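PDB 3B2Y: metallopeptidase containing co-catalytic metalloactive site from Shewanella denitrificans OS217, which probably acts as a metal-dependent hydrolase of the M14 metallocarboxypeptidase family, whose usual cofactor is zinc, and binds a nickel ion in this crystal. Local coordinates for residues A[187-192]-A[221-226]; A[181-186]-A[240-245]; A[201-206]-A[256-261]. All coordinates share one frame; numbering follows the deposited sequence.

How the contacts relate
Three contacts lead from one edge of a mixed sheet past the metal site to a helix. Contacts 1 and 2, centres about 6 Å apart, share that sheet, and S182 probably bonds to I222 and N224 through the backbone. In contact 2 the nearest side-chain atoms of Y181 and E246, the predicted proton donor/acceptor, are about 3 Å apart, and the nearest of C244 lies about 6 Å from the nickel held by H76, E79 and H170. Contact 3 lies on the helix after strand 242-248, the nearest atom of its R256 side chain about 11 Å from the nickel. S245 touches N260 between contacts 2 and 3; contacts 1 and 3 do not touch (nearest atoms about 7 Å).

Contact 1. Residues A[187-192]-A[221-226]; sequences QTPGRF and VIFNHF
P189 lies over the ring of F223 in a proline-aromatic CH-pi contact, at strand 221-223, one of the two outermost strands of the mixed sheet of this M14 peptidase fold. The proline belongs to the turn just before helix 191-201, whose N-cap is G190, so the contact joins the start of the helix to the sheet edge. CG lies most nearly over the centre of the ring, 3.9 Å from its centroid and 19° off the normal. The rest of the proline spreads from there: CB reaches CD1 of F223, CD reaches CD2, and CA sits 3.7 Å from CE1. In F223 a chi1 of -172° sets CG anti to the backbone N, on a side chain that leaves the strand toward 187-192. The opposite ring face is covered by the amide of the next residue, with N224 CG 3.9 Å above the plane over the ring centre, and the phenyl group is thus sandwiched between a proline and an asparagine. That amide is itself held, since N224 ND2 bonds to E184 O. V221 adds a looser apolar touch, its CG1 standing 4.3 Å from P189 CG. Backbone carbonyls gather round the far end of the ring: T188 O approaches CZ obliquely, while Q187 O lies near the ring plane at its edge, 3.3 Å from F223 CE2.

Contact 2. Residues A[181-186]-A[240-245]; sequences YSFEPT and KLAACS
Y181 and F183 pair with C244 and A242 where two strands of the central mixed sheet, 179-183 and 242-248, run antiparallel, their axes 178° apart in direction. Both are hydrogen-bonded pairs, and they enclose the non-hydrogen-bonded pair of S182 and A243. Four backbone bonds join the segments, from Y181 N to C244 O at 2.8 Å to the longer A242 N to F183 O at 3.2 Å. On the face that carries Y181 and F183, each large side chain of 179-183 faces a small one of 242-248. The small side chain of A242 makes a shallow place in the sheet face, and the edge of the F183 ring settles beside it, CD1 3.9 Å from A242 CB; V235 of helix 230-236 touches both residues. C244 is likewise slim beside the tyrosine: its CB meets Y181 CB, and its SG stands oblique to the ring, 5.0 Å from the centroid, as a Cys sulfur-aromatic contact. C244 also packs against H170, a nickel ligand, which ties this strand pair to the metal site. Each ring turns its edge to a carbonyl, C244 O for Y181 and A242 O for F183. The opposite face carries the small S182 and A243, with L196 of helix 191-201 against A243; S182 OG bonds to S193. Beyond the strand ends, L241 CD2 is a bump laid against the extended chain of E184, nearest its CG at 3.7 Å; E184 OE2 is held by S193 and G190. P185, centre of an inverse gamma turn, brings its CD to 3.4 Å from K240 O.

Contact 3. Residues A[201-206]-A[256-261]; sequences GQYFKL and RVQANS
The Y203 ring lies with one face against the backbone of helix 253-271, where A259 CA stands 3.7 Å above the plane and Q258 C a little higher, both offset toward the rim. A CH-pi contact results, A259 CA being 3.9 Å from the ring centroid and 17° off its normal. F204, next in the chain, turns one ring face back to Y203, whose CB lies 3.7 Å above the F204 plane, offset toward the rim. Across the contact the F204 ring is met obliquely, at neither face nor edge: A259 CB touches CE2 at 3.6 Å, and R256 CG touches CZ at 3.8 Å. The methyl of A259 therefore fits between the two aromatic side chains, also touching Y203 CG. Farther round the tyrosine, CE1 meets Q258 CB, and the two side chains cross at about a right angle. An alanine in place of Y203 would probably leave A259 CA and Q258 CB without their aromatic cover and open a gap beside the helix. N260 ND2 bonds to R256 O at 2.8 Å, and N260 N reaches the same oxygen from the opposite face of its plane. Beyond the aromatic pair, R256 runs to a salt bridge with E171 and a cation-pi contact with W13. The helix is bordered by the 201-206 loop, by helix 81-92, met by R256, V257, N260 and S261, and by strand 242-248, where T247 touches A259.

Contact 1. Residues A[187-192]-A[221-226]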
loop_
_atom_site.group_PDB
_atom_site.type_symbol
_atom_site.label_atom_id
_atom_site.label_comp_id
_atom_site.label_asym_id
_atom_site.label_seq_id
_atom_site.Cartn_x
_atom_site.Cartn_y
_atom_site.Cartn_z
ATOM N N GLN A 187 -22.080 -7.409 6.659
ATOM C CA GLN A 187 -22.732 -6.183 7.169
ATOM C C GLN A 187 -21.806 -5.335 8.001
ATOM O O GLN A 187 -21.769 -4.100 7.861
ATOM C CB GLN A 187 -23.934 -6.536 8.081
ATOM C CG GLN A 187 -25.065 -7.228 7.392
ATOM C CD GLN A 187 -25.178 -6.785 5.972
ATOM O OE1 GLN A 187 -25.468 -5.616 5.692
ATOM N NE2 GLN A 187 -24.890 -7.701 5.048
ATOM N N THR A 188 -21.076 -6.024 8.871
ATOM C CA THR A 188 -20.300 -5.430 9.947
ATOM C C THR A 188 -18.852 -5.867 9.764
ATOM O O THR A 188 -18.601 -6.918 9.179
ATOM C CB THR A 188 -20.874 -5.905 11.330
ATOM O OG1 THR A 188 -22.006 -5.093 11.673
ATOM C CG2 THR A 188 -19.854 -5.819 12.477
ATOM N N PRO A 189 -17.879 -5.038 10.199
ATOM C CA PRO A 189 -16.485 -5.453 10.095
ATOM C C PRO A 189 -16.248 -6.704 10.907
ATOM O O PRO A 189 -16.822 -6.825 11.993
ATOM C CB PRO A 189 -15.731 -4.286 10.727
ATOM C CG PRO A 189 -16.641 -3.148 10.615
ATOM C CD PRO A 189 -17.996 -3.679 10.749
ATOM N N GLY A 190 -15.418 -7.617 10.401
ATOM C CA GLY A 190 -15.056 -8.826 11.144
ATOM C C GLY A 190 -13.624 -8.835 11.593
ATOM O O GLY A 190 -12.944 -7.774 11.635
ATOM N N ARG A 191 -13.112 -10.049 11.833
ATOM C CA ARG A 191 -11.720 -10.209 12.306
ATOM C C ARG A 191 -10.679 -9.620 11.359
ATOM O O ARG A 191 -9.620 -9.134 11.798
ATOM C CB ARG A 191 -11.400 -11.682 12.682
ATOM C CG ARG A 191 -11.482 -11.960 14.163
ATOM N N PHE A 192 -10.919 -9.687 10.050
ATOM C CA PHE A 192 -9.983 -9.075 9.078
ATOM C C PHE A 192 -9.719 -7.615 9.445
ATOM O O PHE A 192 -8.555 -7.207 9.638
ATOM C CB PHE A 192 -10.508 -9.228 7.629
ATOM C CG PHE A 192 -9.708 -8.498 6.607
ATOM C CD1 PHE A 192 -8.489 -8.977 6.179
ATOM C CD2 PHE A 192 -10.171 -7.308 6.063
ATOM C CE1 PHE A 192 -7.718 -8.261 5.225
ATOM C CE2 PHE A 192 -9.440 -6.622 5.131
ATOM C CZ PHE A 192 -8.177 -7.125 4.708
ATOM N N VAL A 221 -12.084 2.389 12.048
ATOM C CA VAL A 221 -12.395 1.677 10.823
ATOM C C VAL A 221 -13.382 2.502 10.011
ATOM O O VAL A 221 -14.303 3.107 10.588
ATOM C CB VAL A 221 -12.978 0.288 11.133
ATOM C CG1 VAL A 221 -13.421 -0.413 9.849
ATOM C CG2 VAL A 221 -11.909 -0.560 11.845
ATOM N N ILE A 222 -13.112 2.626 8.706
ATOM C CA ILE A 222 -14.113 3.088 7.732
ATOM C C ILE A 222 -14.491 1.879 6.875
ATOM O O ILE A 222 -13.637 1.322 6.188
ATOM C CB ILE A 222 -13.539 4.217 6.849
ATOM C CG1 ILE A 222 -13.327 5.490 7.670
ATOM C CG2 ILE A 222 -14.433 4.496 5.611
ATOM C CD1 ILE A 222 -11.963 6.204 7.280
ATOM N N PHE A 223 -15.761 1.487 6.902
ATOM C CA PHE A 223 -16.137 0.192 6.354
ATOM C C PHE A 223 -16.969 0.257 5.059
ATOM O O PHE A 223 -18.022 0.883 5.004
ATOM C CB PHE A 223 -16.897 -0.572 7.427
ATOM C CG PHE A 223 -17.175 -1.996 7.077
ATOM C CD1 PHE A 223 -16.147 -2.880 6.889
ATOM C CD2 PHE A 223 -18.493 -2.463 6.999
ATOM C CE1 PHE A 223 -16.396 -4.213 6.596
ATOM C CE2 PHE A 223 -18.739 -3.792 6.698
ATOM C CZ PHE A 223 -17.663 -4.656 6.487
ATOM N N ASN A 224 -16.479 -0.412 4.020
ATOM C CA ASN A 224 -17.235 -0.576 2.791
ATOM C C ASN A 224 -17.644 0.747 2.171
ATOM O O ASN A 224 -18.737 0.876 1.642
ATOM C CB ASN A 224 -18.449 -1.486 2.984
ATOM C CG ASN A 224 -18.095 -2.979 2.888
ATOM O OD1 ASN A 224 -17.003 -3.347 2.470
ATOM N ND2 ASN A 224 -19.036 -3.822 3.242
ATOM N N HIS A 225 -16.732 1.706 2.214
ATOM C CA HIS A 225 -16.926 2.995 1.559
ATOM C C HIS A 225 -16.307 2.906 0.137
ATOM O O HIS A 225 -15.123 2.964 -0.009
ATOM C CB HIS A 225 -16.217 4.085 2.369
ATOM C CG HIS A 225 -16.185 5.426 1.691
ATOM N ND1 HIS A 225 -17.209 6.344 1.806
ATOM C CD2 HIS A 225 -15.244 6.005 0.894
ATOM C CE1 HIS A 225 -16.902 7.432 1.113
ATOM N NE2 HIS A 225 -15.719 7.249 0.540
ATOM N N PHE A 226 -17.135 2.752 -0.871
ATOM C CA PHE A 226 -16.662 2.664 -2.242
ATOM C C PHE A 226 -16.463 4.005 -2.919
ATOM O O PHE A 226 -17.242 4.893 -2.801
ATOM C CB PHE A 226 -17.519 1.751 -3.073
ATOM C CG PHE A 226 -17.437 0.327 -2.678
ATOM C CD1 PHE A 226 -18.117 -0.145 -1.594
ATOM C CD2 PHE A 226 -16.676 -0.566 -3.399
ATOM C CE1 PHE A 226 -18.031 -1.449 -1.227
ATOM C CE2 PHE A 226 -16.612 -1.856 -3.024
ATOM C CZ PHE A 226 -17.296 -2.294 -1.939
#

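Contact 2. Residues A[181-186]-A[240-245]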
loop_
_atom_site.group_PDB
_atom_site.type_symbol
_atom_site.label_atom_id
_atom_site.label_comp_id
_atom_site.label_asym_id
_atom_site.label_seq_id
_atom_site.Cartn_x
_atom_site.Cartn_y
_atom_site.Cartn_z
ATOM N N TYR A 181 -9.281 1.864 6.256
ATOM C CA TYR A 181 -10.456 1.594 5.429
ATOM C C TYR A 181 -10.567 0.095 5.222
ATOM O O TYR A 181 -9.576 -0.545 4.949
ATOM C CB TYR A 181 -10.266 2.185 4.040
ATOM C CG TYR A 181 -10.229 3.672 3.945
ATOM C CD1 TYR A 181 -9.039 4.379 4.094
ATOM C CD2 TYR A 181 -11.371 4.372 3.645
ATOM C CE1 TYR A 181 -9.011 5.732 3.967
ATOM C CE2 TYR A 181 -11.356 5.723 3.493
ATOM C CZ TYR A 181 -10.192 6.411 3.657
ATOM O OH TYR A 181 -10.225 7.795 3.525
ATOM N N SER A 182 -11.748 -0.478 5.269
ATOM C CA SER A 182 -11.856 -1.912 5.017
ATOM C C SER A 182 -13.091 -2.268 4.177
ATOM O O SER A 182 -14.076 -1.554 4.189
ATOM C CB SER A 182 -11.848 -2.691 6.350
ATOM O OG SER A 182 -13.110 -2.758 6.898
ATOM N N PHE A 183 -13.005 -3.398 3.480
ATOM C CA PHE A 183 -14.080 -3.960 2.638
ATOM C C PHE A 183 -14.149 -5.463 2.943
ATOM O O PHE A 183 -13.161 -6.180 2.817
ATOM C CB PHE A 183 -13.802 -3.728 1.143
ATOM C CG PHE A 183 -13.472 -2.274 0.767
ATOM C CD1 PHE A 183 -12.226 -1.715 1.071
ATOM C CD2 PHE A 183 -14.393 -1.496 0.139
ATOM C CE1 PHE A 183 -11.930 -0.411 0.731
ATOM C CE2 PHE A 183 -14.097 -0.209 -0.186
ATOM C CZ PHE A 183 -12.859 0.325 0.104
ATOM N N GLU A 184 -15.311 -5.918 3.400
ATOM C CA GLU A 184 -15.617 -7.343 3.551
ATOM C C GLU A 184 -17.018 -7.567 3.016
ATOM O O GLU A 184 -17.858 -6.652 3.077
ATOM C CB GLU A 184 -15.574 -7.796 5.025
ATOM C CG GLU A 184 -14.251 -7.437 5.732
ATOM C CD GLU A 184 -14.082 -8.120 7.084
ATOM O OE1 GLU A 184 -14.534 -9.275 7.248
ATOM O OE2 GLU A 184 -13.499 -7.496 7.996
ATOM N N PRO A 185 -17.309 -8.791 2.542
ATOM C CA PRO A 185 -18.666 -9.101 2.081
ATOM C C PRO A 185 -19.583 -9.485 3.249
ATOM O O PRO A 185 -20.133 -10.576 3.271
ATOM C CB PRO A 185 -18.437 -10.285 1.135
ATOM C CG PRO A 185 -17.317 -11.038 1.790
ATOM C CD PRO A 185 -16.419 -9.951 2.405
ATOM N N THR A 186 -19.744 -8.567 4.193
ATOM C CA THR A 186 -20.512 -8.773 5.405
ATOM C C THR A 186 -21.091 -7.410 5.764
ATOM O O THR A 186 -20.623 -6.386 5.240
ATOM C CB THR A 186 -19.622 -9.328 6.590
ATOM O OG1 THR A 186 -18.587 -8.396 6.927
ATOM C CG2 THR A 186 -18.983 -10.668 6.233
ATOM N N LYS A 240 -11.732 -10.723 -2.293
ATOM C CA LYS A 240 -12.558 -11.167 -1.188
ATOM C C LYS A 240 -12.501 -10.245 0.036
ATOM O O LYS A 240 -13.472 -10.144 0.781
ATOM C CB LYS A 240 -12.160 -12.615 -0.816
ATOM C CG LYS A 240 -12.362 -13.553 -1.993
ATOM C CD LYS A 240 -12.097 -15.006 -1.640
ATOM C CE LYS A 240 -12.381 -15.893 -2.845
ATOM N NZ LYS A 240 -12.258 -17.319 -2.497
ATOM N N LEU A 241 -11.357 -9.602 0.234
ATOM C CA LEU A 241 -11.124 -8.736 1.389
ATOM C C LEU A 241 -10.123 -7.639 0.904
ATOM O O LEU A 241 -9.291 -7.856 0.009
ATOM C CB LEU A 241 -10.514 -9.528 2.551
ATOM C CG LEU A 241 -11.196 -10.699 3.227
ATOM C CD1 LEU A 241 -10.237 -11.468 4.157
ATOM C CD2 LEU A 241 -12.401 -10.153 3.934
ATOM N N ALA A 242 -10.343 -6.424 1.384
ATOM C CA ALA A 242 -9.428 -5.345 1.104
ATOM C C ALA A 242 -9.298 -4.414 2.262
ATOM O O ALA A 242 -10.244 -4.166 3.002
ATOM C CB ALA A 242 -9.807 -4.552 -0.224
ATOM N N ALA A 243 -8.131 -3.806 2.359
ATOM C CA ALA A 243 -7.956 -2.742 3.348
ATOM C C ALA A 243 -6.996 -1.681 2.841
ATOM O O ALA A 243 -6.159 -1.929 2.026
ATOM C CB ALA A 243 -7.460 -3.307 4.698
ATOM N N CYS A 244 -7.166 -0.477 3.352
ATOM C CA CYS A 244 -6.204 0.588 3.110
ATOM C C CYS A 244 -5.823 1.136 4.468
ATOM O O CYS A 244 -6.686 1.706 5.164
ATOM C CB CYS A 244 -6.871 1.637 2.246
ATOM S SG CYS A 244 -5.904 3.128 1.995
ATOM N N SER A 245 -4.588 0.892 4.901
ATOM C CA SER A 245 -4.164 1.455 6.180
ATOM C C SER A 245 -3.763 2.905 5.979
ATOM O O SER A 245 -3.264 3.313 4.903
ATOM C CB SER A 245 -3.033 0.651 6.785
ATOM O OG SER A 245 -2.013 0.427 5.851
#

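Contact 3. Residues A[201-206]-A[256-261]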
loop_
_atom_site.group_PDB
_atom_site.type_symbol
_atom_site.label_atom_id
_atom_site.label_comp_id
_atom_site.label_asym_id
_atom_site.label_seq_id
_atom_site.Cartn_x
_atom_site.Cartn_y
_atom_site.Cartn_z
ATOM N N GLY A 201 -3.088 0.065 15.871
ATOM C CA GLY A 201 -3.287 0.551 17.252
ATOM C C GLY A 201 -2.173 0.265 18.276
ATOM O O GLY A 201 -2.095 0.920 19.306
ATOM N N GLN A 202 -1.303 -0.694 18.013
ATOM C CA GLN A 202 -0.118 -0.960 18.846
ATOM C C GLN A 202 0.893 0.205 18.747
ATOM O O GLN A 202 1.682 0.439 19.664
ATOM C CB GLN A 202 0.609 -2.260 18.420
ATOM C CG GLN A 202 -0.208 -3.561 18.297
ATOM C CD GLN A 202 0.458 -4.621 17.361
ATOM O OE1 GLN A 202 0.955 -4.321 16.233
ATOM N NE2 GLN A 202 0.431 -5.881 17.819
ATOM N N TYR A 203 0.851 0.942 17.635
ATOM C CA TYR A 203 1.800 2.007 17.350
ATOM C C TYR A 203 1.266 3.430 17.600
ATOM O O TYR A 203 2.009 4.299 18.051
ATOM C CB TYR A 203 2.309 1.877 15.909
ATOM C CG TYR A 203 3.223 0.701 15.742
ATOM C CD1 TYR A 203 4.591 0.802 16.009
ATOM C CD2 TYR A 203 2.716 -0.538 15.365
ATOM C CE1 TYR A 203 5.432 -0.333 15.871
ATOM C CE2 TYR A 203 3.537 -1.651 15.223
ATOM C CZ TYR A 203 4.886 -1.548 15.474
ATOM O OH TYR A 203 5.686 -2.673 15.335
ATOM N N PHE A 204 -0.004 3.668 17.268
ATOM C CA PHE A 204 -0.611 5.006 17.349
ATOM C C PHE A 204 -1.996 4.927 17.949
ATOM O O PHE A 204 -2.602 3.863 17.971
ATOM C CB PHE A 204 -0.704 5.675 15.962
ATOM C CG PHE A 204 0.583 5.658 15.196
ATOM C CD1 PHE A 204 1.642 6.475 15.588
ATOM C CD2 PHE A 204 0.744 4.812 14.120
ATOM C CE1 PHE A 204 2.852 6.458 14.884
ATOM C CE2 PHE A 204 1.949 4.790 13.397
ATOM C CZ PHE A 204 3.013 5.606 13.823
ATOM N N LYS A 205 -2.481 6.056 18.449
ATOM C CA LYS A 205 -3.863 6.177 18.903
ATOM C C LYS A 205 -4.755 6.119 17.679
ATOM O O LYS A 205 -4.395 6.663 16.606
ATOM C CB LYS A 205 -4.083 7.478 19.697
ATOM C CG LYS A 205 -3.701 7.340 21.172
ATOM N N LEU A 206 -5.860 5.398 17.839
ATOM C CA LEU A 206 -6.916 5.270 16.831
ATOM C C LEU A 206 -7.672 6.569 16.693
ATOM O O LEU A 206 -8.006 7.236 17.723
ATOM C CB LEU A 206 -7.949 4.193 17.242
ATOM C CG LEU A 206 -7.411 2.780 17.354
ATOM C CD1 LEU A 206 -8.559 1.839 17.640
ATOM C CD2 LEU A 206 -6.605 2.379 16.088
ATOM N N ARG A 256 6.417 4.952 11.718
ATOM C CA ARG A 256 5.416 4.733 10.669
ATOM C C ARG A 256 5.828 3.597 9.781
ATOM O O ARG A 256 4.987 2.805 9.421
ATOM C CB ARG A 256 5.201 5.993 9.813
ATOM C CG ARG A 256 4.278 7.045 10.506
ATOM C CD ARG A 256 4.794 8.454 10.304
ATOM N NE ARG A 256 4.929 8.763 8.894
ATOM C CZ ARG A 256 5.609 9.804 8.419
ATOM N NH1 ARG A 256 6.167 10.663 9.246
ATOM N NH2 ARG A 256 5.781 9.966 7.127
ATOM N N VAL A 257 7.126 3.479 9.561
ATOM C CA VAL A 257 7.708 2.391 8.777
ATOM C C VAL A 257 7.424 1.094 9.480
ATOM O O VAL A 257 6.917 0.154 8.855
ATOM C CB VAL A 257 9.225 2.608 8.571
ATOM C CG1 VAL A 257 9.865 1.364 7.979
ATOM C CG2 VAL A 257 9.467 3.856 7.650
ATOM N N GLN A 258 7.648 1.085 10.796
ATOM C CA GLN A 258 7.372 -0.079 11.625
ATOM C C GLN A 258 5.902 -0.479 11.637
ATOM O O GLN A 258 5.594 -1.660 11.524
ATOM C CB GLN A 258 7.906 0.125 13.057
ATOM C CG GLN A 258 9.426 0.087 13.092
ATOM C CD GLN A 258 10.002 0.655 14.397
ATOM O OE1 GLN A 258 9.390 1.503 15.065
ATOM N NE2 GLN A 258 11.173 0.165 14.771
ATOM N N ALA A 259 5.006 0.491 11.779
ATOM C CA ALA A 259 3.585 0.260 11.799
ATOM C C ALA A 259 3.062 -0.320 10.464
ATOM O O ALA A 259 2.249 -1.252 10.477
ATOM C CB ALA A 259 2.818 1.542 12.175
ATOM N N ASN A 260 3.489 0.262 9.356
ATOM C CA ASN A 260 3.196 -0.267 7.991
ATOM C C ASN A 260 3.634 -1.725 7.818
ATOM O O ASN A 260 2.842 -2.580 7.386
ATOM C CB ASN A 260 3.854 0.609 6.940
ATOM C CG ASN A 260 2.987 1.814 6.570
ATOM O OD1 ASN A 260 2.075 1.702 5.755
ATOM N ND2 ASN A 260 3.262 2.953 7.165
ATOM N N SER A 261 4.850 -2.008 8.232
ATOM C CA SER A 261 5.391 -3.363 8.190
ATOM C C SER A 261 4.550 -4.323 9.047
ATOM O O SER A 261 4.312 -5.453 8.648
ATOM C CB SER A 261 6.873 -3.335 8.631
ATOM O OG SER A 261 7.473 -4.619 8.490
#